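PDB 1T82: hypothetical acetyltransferase from Shewanella oneidensis, which is probably a hotdog-fold thioesterase or acyltransferase acting on acyl groups, though its substrate and reaction remain to be settled. Local coordinates for residues T59-A62 and G63-Y66; I65-I68 and M69-G73. All blocks are in the same frame, centred on the assembly; numbering follows the deposited sequence.

Overall arrangement
Contacts 1 and 2 are consecutive turns of one element, helix 62-84, the long helix that the antiparallel sheet of the hotdog fold wraps around; they share Ile-65 and Tyr-66, and their centres lie about 10 Å apart. Contact 1 is the helix start, where the loop 59-62 enters the first turn, about 14 Å from the centre of the chain and against the second subunit. Contact 2 lies deeper, about 5 Å from that centre, between the sheet and the dimer partner. Both are buried. At the start, backbone N-H groups and a ring over glycine dominate; further in, regular i to i+4 bonds are joined by contacts between apolar branches, with threonine hydroxyls turned back on backbone carbonyls.

Contact 1. Residues T59-A62 and G63-Y66; sequences TMFA and GSIY
Phe-61 lays the face of its ring over the backbone of Gly-63, and this is the tight side of the contact. The Gly-63 N sits 3.3 Å above the plane of the Phe-61 ring, over its centre, and Gly-63 CA makes a CH-pi contact 3.9 Å from the ring centroid. With CG anti to the backbone N (chi1 172°), the ring folds forward over the first turn, and Ser-64 OG, hydrogen-bonded to Asn-53, meets its edge in plane. Phe-61 is the N-cap residue: its O accepts a nearly straight bond from Ile-65 N at 2.9 Å and a weak one from Ser-64 N. One residue further along, Tyr-66 N bonds to Ala-62 O, which also receives the hydroxyl of Tyr-99. Cut back to an alanine, position 61 would probably leave the Gly-63 backbone without its aromatic cover and lose the packing on Ile-26 of the second subunit.

A second apolar packing is also buried: Met-60, a selenomethionine, crosses Ile-65 at an angle, its CG 3.7 Å from Ile-65 CG1. The looser side is at Ala-62, which is partly exposed and points its CB away from residues 63-66. With the Phe-61 carbonyl taking one straight bond and one weak one, and a ring shielding the peptide, the chemistry implies a helix start kept in order by backbone bonds and apolar cover together.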
loop_
_atom_site.group_PDB
_atom_site.type_symbol
_atom_site.label_atom_id
_atom_site.label_comp_id
_atom_site.label_asym_id
_atom_site.label_seq_id
_atom_site.Cartn_x
_atom_site.Cartn_y
_atom_site.Cartn_z
ATOM N N THR B 59 9.404 13.068 2.026
ATOM C CA THR B 59 9.842 11.797 2.607
ATOM C C THR B 59 9.007 10.750 1.885
ATOM O O THR B 59 8.118 11.111 1.117
ATOM C CB THR B 59 9.597 11.710 4.134
ATOM O OG1 THR B 59 8.220 11.969 4.431
ATOM C CG2 THR B 59 10.483 12.711 4.860
HETATM N N MSE B 60 9.255 9.464 2.106
HETATM C CA MSE B 60 8.471 8.493 1.351
HETATM C C MSE B 60 7.007 8.376 1.764
HETATM O O MSE B 60 6.669 8.251 2.944
HETATM C CB MSE B 60 9.132 7.113 1.363
HETATM C CG MSE B 60 8.604 6.214 0.236
HETATM SE SE MSE B 60 9.518 4.515 0.045
HETATM C CE MSE B 60 10.823 5.114 -1.260
ATOM N N PHE B 61 6.146 8.432 0.752
ATOM C CA PHE B 61 4.698 8.336 0.914
ATOM C C PHE B 61 4.295 6.992 1.518
ATOM O O PHE B 61 4.793 5.939 1.111
ATOM C CB PHE B 61 4.041 8.528 -0.461
ATOM C CG PHE B 61 2.559 8.278 -0.480
ATOM C CD1 PHE B 61 1.718 8.900 0.434
ATOM C CD2 PHE B 61 2.006 7.444 -1.441
ATOM C CE1 PHE B 61 0.340 8.695 0.394
ATOM C CE2 PHE B 61 0.624 7.227 -1.499
ATOM C CZ PHE B 61 -0.203 7.855 -0.580
ATOM N N ALA B 62 3.379 7.037 2.480
ATOM C CA ALA B 62 2.908 5.834 3.162
ATOM C C ALA B 62 2.439 4.743 2.200
ATOM O O ALA B 62 2.655 3.556 2.441
ATOM C CB ALA B 62 1.782 6.195 4.134
ATOM N N GLY B 63 1.799 5.149 1.112
ATOM C CA GLY B 63 1.320 4.184 0.139
ATOM C C GLY B 63 2.456 3.518 -0.611
ATOM O O GLY B 63 2.386 2.337 -0.936
ATOM N N SER B 64 3.506 4.277 -0.903
ATOM C CA SER B 64 4.647 3.720 -1.610
ATOM C C SER B 64 5.393 2.771 -0.686
ATOM O O SER B 64 5.830 1.703 -1.110
ATOM C CB SER B 64 5.582 4.831 -2.096
ATOM O OG SER B 64 4.945 5.624 -3.087
ATOM N N ILE B 65 5.533 3.160 0.579
ATOM C CA ILE B 65 6.206 2.318 1.557
ATOM C C ILE B 65 5.500 0.958 1.586
ATOM O O ILE B 65 6.133 -0.083 1.454
ATOM C CB ILE B 65 6.166 2.965 2.967
ATOM C CG1 ILE B 65 7.052 4.215 2.986
ATOM C CG2 ILE B 65 6.635 1.965 4.024
ATOM C CD1 ILE B 65 7.035 4.962 4.308
ATOM N N TYR B 66 4.180 0.978 1.742
ATOM C CA TYR B 66 3.403 -0.257 1.780
ATOM C C TYR B 66 3.551 -1.057 0.493
ATOM O O TYR B 66 3.778 -2.272 0.514
ATOM C CB TYR B 66 1.918 0.039 1.983
ATOM C CG TYR B 66 1.047 -1.200 1.930
ATOM C CD1 TYR B 66 0.771 -1.938 3.085
ATOM C CD2 TYR B 66 0.504 -1.645 0.717
ATOM C CE1 TYR B 66 -0.028 -3.079 3.033
ATOM C CE2 TYR B 66 -0.289 -2.790 0.662
ATOM C CZ TYR B 66 -0.551 -3.495 1.821
ATOM O OH TYR B 66 -1.356 -4.608 1.777
#

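Contact 2. Residues I65-I68 and M69-G73; sequences IYTI and MTLTG
Thr-72 reaches back to Ile-68 with both its backbone N and its side chain. Thr-72 OG1 donates to Ile-68 O at 2.9 Å while Thr-72 N bonds to the same oxygen at 3.0 Å, the two arriving from opposite faces of the carbonyl plane. The hydroxyl gets there because OG1 lies beside the backbone N (chi1 -66°), which brings it back over the preceding turn and satisfies a buried hydroxyl within the helix. The remaining bonds are ordinary i to i+4 links: Met-69 N to Ile-65 O, Thr-70 N to Tyr-66 O at 2.8 Å, and Leu-71 N to Thr-67 O. Thr-67 OG1 turns back in the same manner to Gly-63 O.

Apolar contacts run along the sides of the helix. Selenomethionine Met-69 lies beside Ile-65, pointing the same way, and its SE touches Ile-65 CG2 at 3.8 Å. Thr-67 and Leu-71 are likewise side by side, with Thr-67 CG2 4.0 Å from Leu-71 CD1. Thr-70 CG2 approaches the Tyr-66 ring at CE2, 4.1 Å away.

Beyond the segment, Met-69 packs on Ala-143 and Phe-145 and Ile-68 on Val-109, whereas the Tyr-66 ring stacks on Tyr-66 of the second subunit, and the OH of Tyr-66 in this chain is hydrogen-bonded to the OH of Tyr-99 of the second subunit. A long, largely apolar, buried helix, with sheet strands on one side and the partner subunit on another, is the central helix of the hotdog fold.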
loop_
_atom_site.group_PDB
_atom_site.type_symbol
_atom_site.label_atom_id
_atom_site.label_comp_id
_atom_site.label_asym_id
_atom_site.label_seq_id
_atom_site.Cartn_x
_atom_site.Cartn_y
_atom_site.Cartn_z
ATOM N N ILE B 65 5.533 3.160 0.579
ATOM C CA ILE B 65 6.206 2.318 1.557
ATOM C C ILE B 65 5.500 0.958 1.586
ATOM O O ILE B 65 6.133 -0.083 1.454
ATOM C CB ILE B 65 6.166 2.965 2.967
ATOM C CG1 ILE B 65 7.052 4.215 2.986
ATOM C CG2 ILE B 65 6.635 1.965 4.024
ATOM C CD1 ILE B 65 7.035 4.962 4.308
ATOM N N TYR B 66 4.180 0.978 1.742
ATOM C CA TYR B 66 3.403 -0.257 1.780
ATOM C C TYR B 66 3.551 -1.057 0.493
ATOM O O TYR B 66 3.778 -2.272 0.514
ATOM C CB TYR B 66 1.918 0.039 1.983
ATOM C CG TYR B 66 1.047 -1.200 1.930
ATOM C CD1 TYR B 66 0.771 -1.938 3.085
ATOM C CD2 TYR B 66 0.504 -1.645 0.717
ATOM C CE1 TYR B 66 -0.028 -3.079 3.033
ATOM C CE2 TYR B 66 -0.289 -2.790 0.662
ATOM C CZ TYR B 66 -0.551 -3.495 1.821
ATOM O OH TYR B 66 -1.356 -4.608 1.777
ATOM N N THR B 67 3.419 -0.377 -0.639
ATOM C CA THR B 67 3.510 -1.064 -1.915
ATOM C C THR B 67 4.842 -1.759 -2.136
ATOM O O THR B 67 4.871 -2.907 -2.572
ATOM C CB THR B 67 3.232 -0.107 -3.084
ATOM O OG1 THR B 67 1.890 0.388 -2.975
ATOM C CG2 THR B 67 3.393 -0.837 -4.413
ATOM N N ILE B 68 5.949 -1.086 -1.834
ATOM C CA ILE B 68 7.236 -1.735 -2.038
ATOM C C ILE B 68 7.383 -2.936 -1.104
ATOM O O ILE B 68 7.946 -3.957 -1.489
ATOM C CB ILE B 68 8.431 -0.743 -1.854
ATOM C CG1 ILE B 68 9.756 -1.464 -2.100
ATOM C CG2 ILE B 68 8.418 -0.138 -0.470
ATOM C CD1 ILE B 68 10.938 -0.515 -2.240
HETATM N N MSE B 69 6.862 -2.827 0.113
HETATM C CA MSE B 69 6.965 -3.939 1.048
HETATM C C MSE B 69 6.105 -5.113 0.597
HETATM O O MSE B 69 6.541 -6.255 0.660
HETATM C CB MSE B 69 6.575 -3.487 2.459
HETATM C CG MSE B 69 7.535 -2.440 2.995
HETATM SE SE MSE B 69 7.133 -1.743 4.746
HETATM C CE MSE B 69 8.261 -2.892 5.815
ATOM N N THR B 70 4.894 -4.843 0.125
ATOM C CA THR B 70 4.060 -5.942 -0.321
ATOM C C THR B 70 4.635 -6.607 -1.575
ATOM O O THR B 70 4.530 -7.820 -1.727
ATOM C CB THR B 70 2.604 -5.508 -0.574
ATOM O OG1 THR B 70 1.810 -6.680 -0.806
ATOM C CG2 THR B 70 2.515 -4.587 -1.774
ATOM N N LEU B 71 5.251 -5.832 -2.470
ATOM C CA LEU B 71 5.843 -6.429 -3.666
ATOM C C LEU B 71 7.080 -7.245 -3.300
ATOM O O LEU B 71 7.399 -8.236 -3.960
ATOM C CB LEU B 71 6.212 -5.358 -4.703
ATOM C CG LEU B 71 5.056 -4.818 -5.548
ATOM C CD1 LEU B 71 5.520 -3.591 -6.308
ATOM C CD2 LEU B 71 4.565 -5.895 -6.519
ATOM N N THR B 72 7.778 -6.837 -2.243
ATOM C CA THR B 72 8.959 -7.568 -1.808
ATOM C C THR B 72 8.532 -8.934 -1.264
ATOM O O THR B 72 9.154 -9.950 -1.567
ATOM C CB THR B 72 9.748 -6.769 -0.742
ATOM O OG1 THR B 72 10.285 -5.586 -1.347
ATOM C CG2 THR B 72 10.901 -7.596 -0.179
ATOM N N GLY B 73 7.455 -8.952 -0.483
ATOM C CA GLY B 73 6.956 -10.205 0.057
ATOM C C GLY B 73 6.477 -11.086 -1.083
ATOM O O GLY B 73 6.828 -12.265 -1.168
#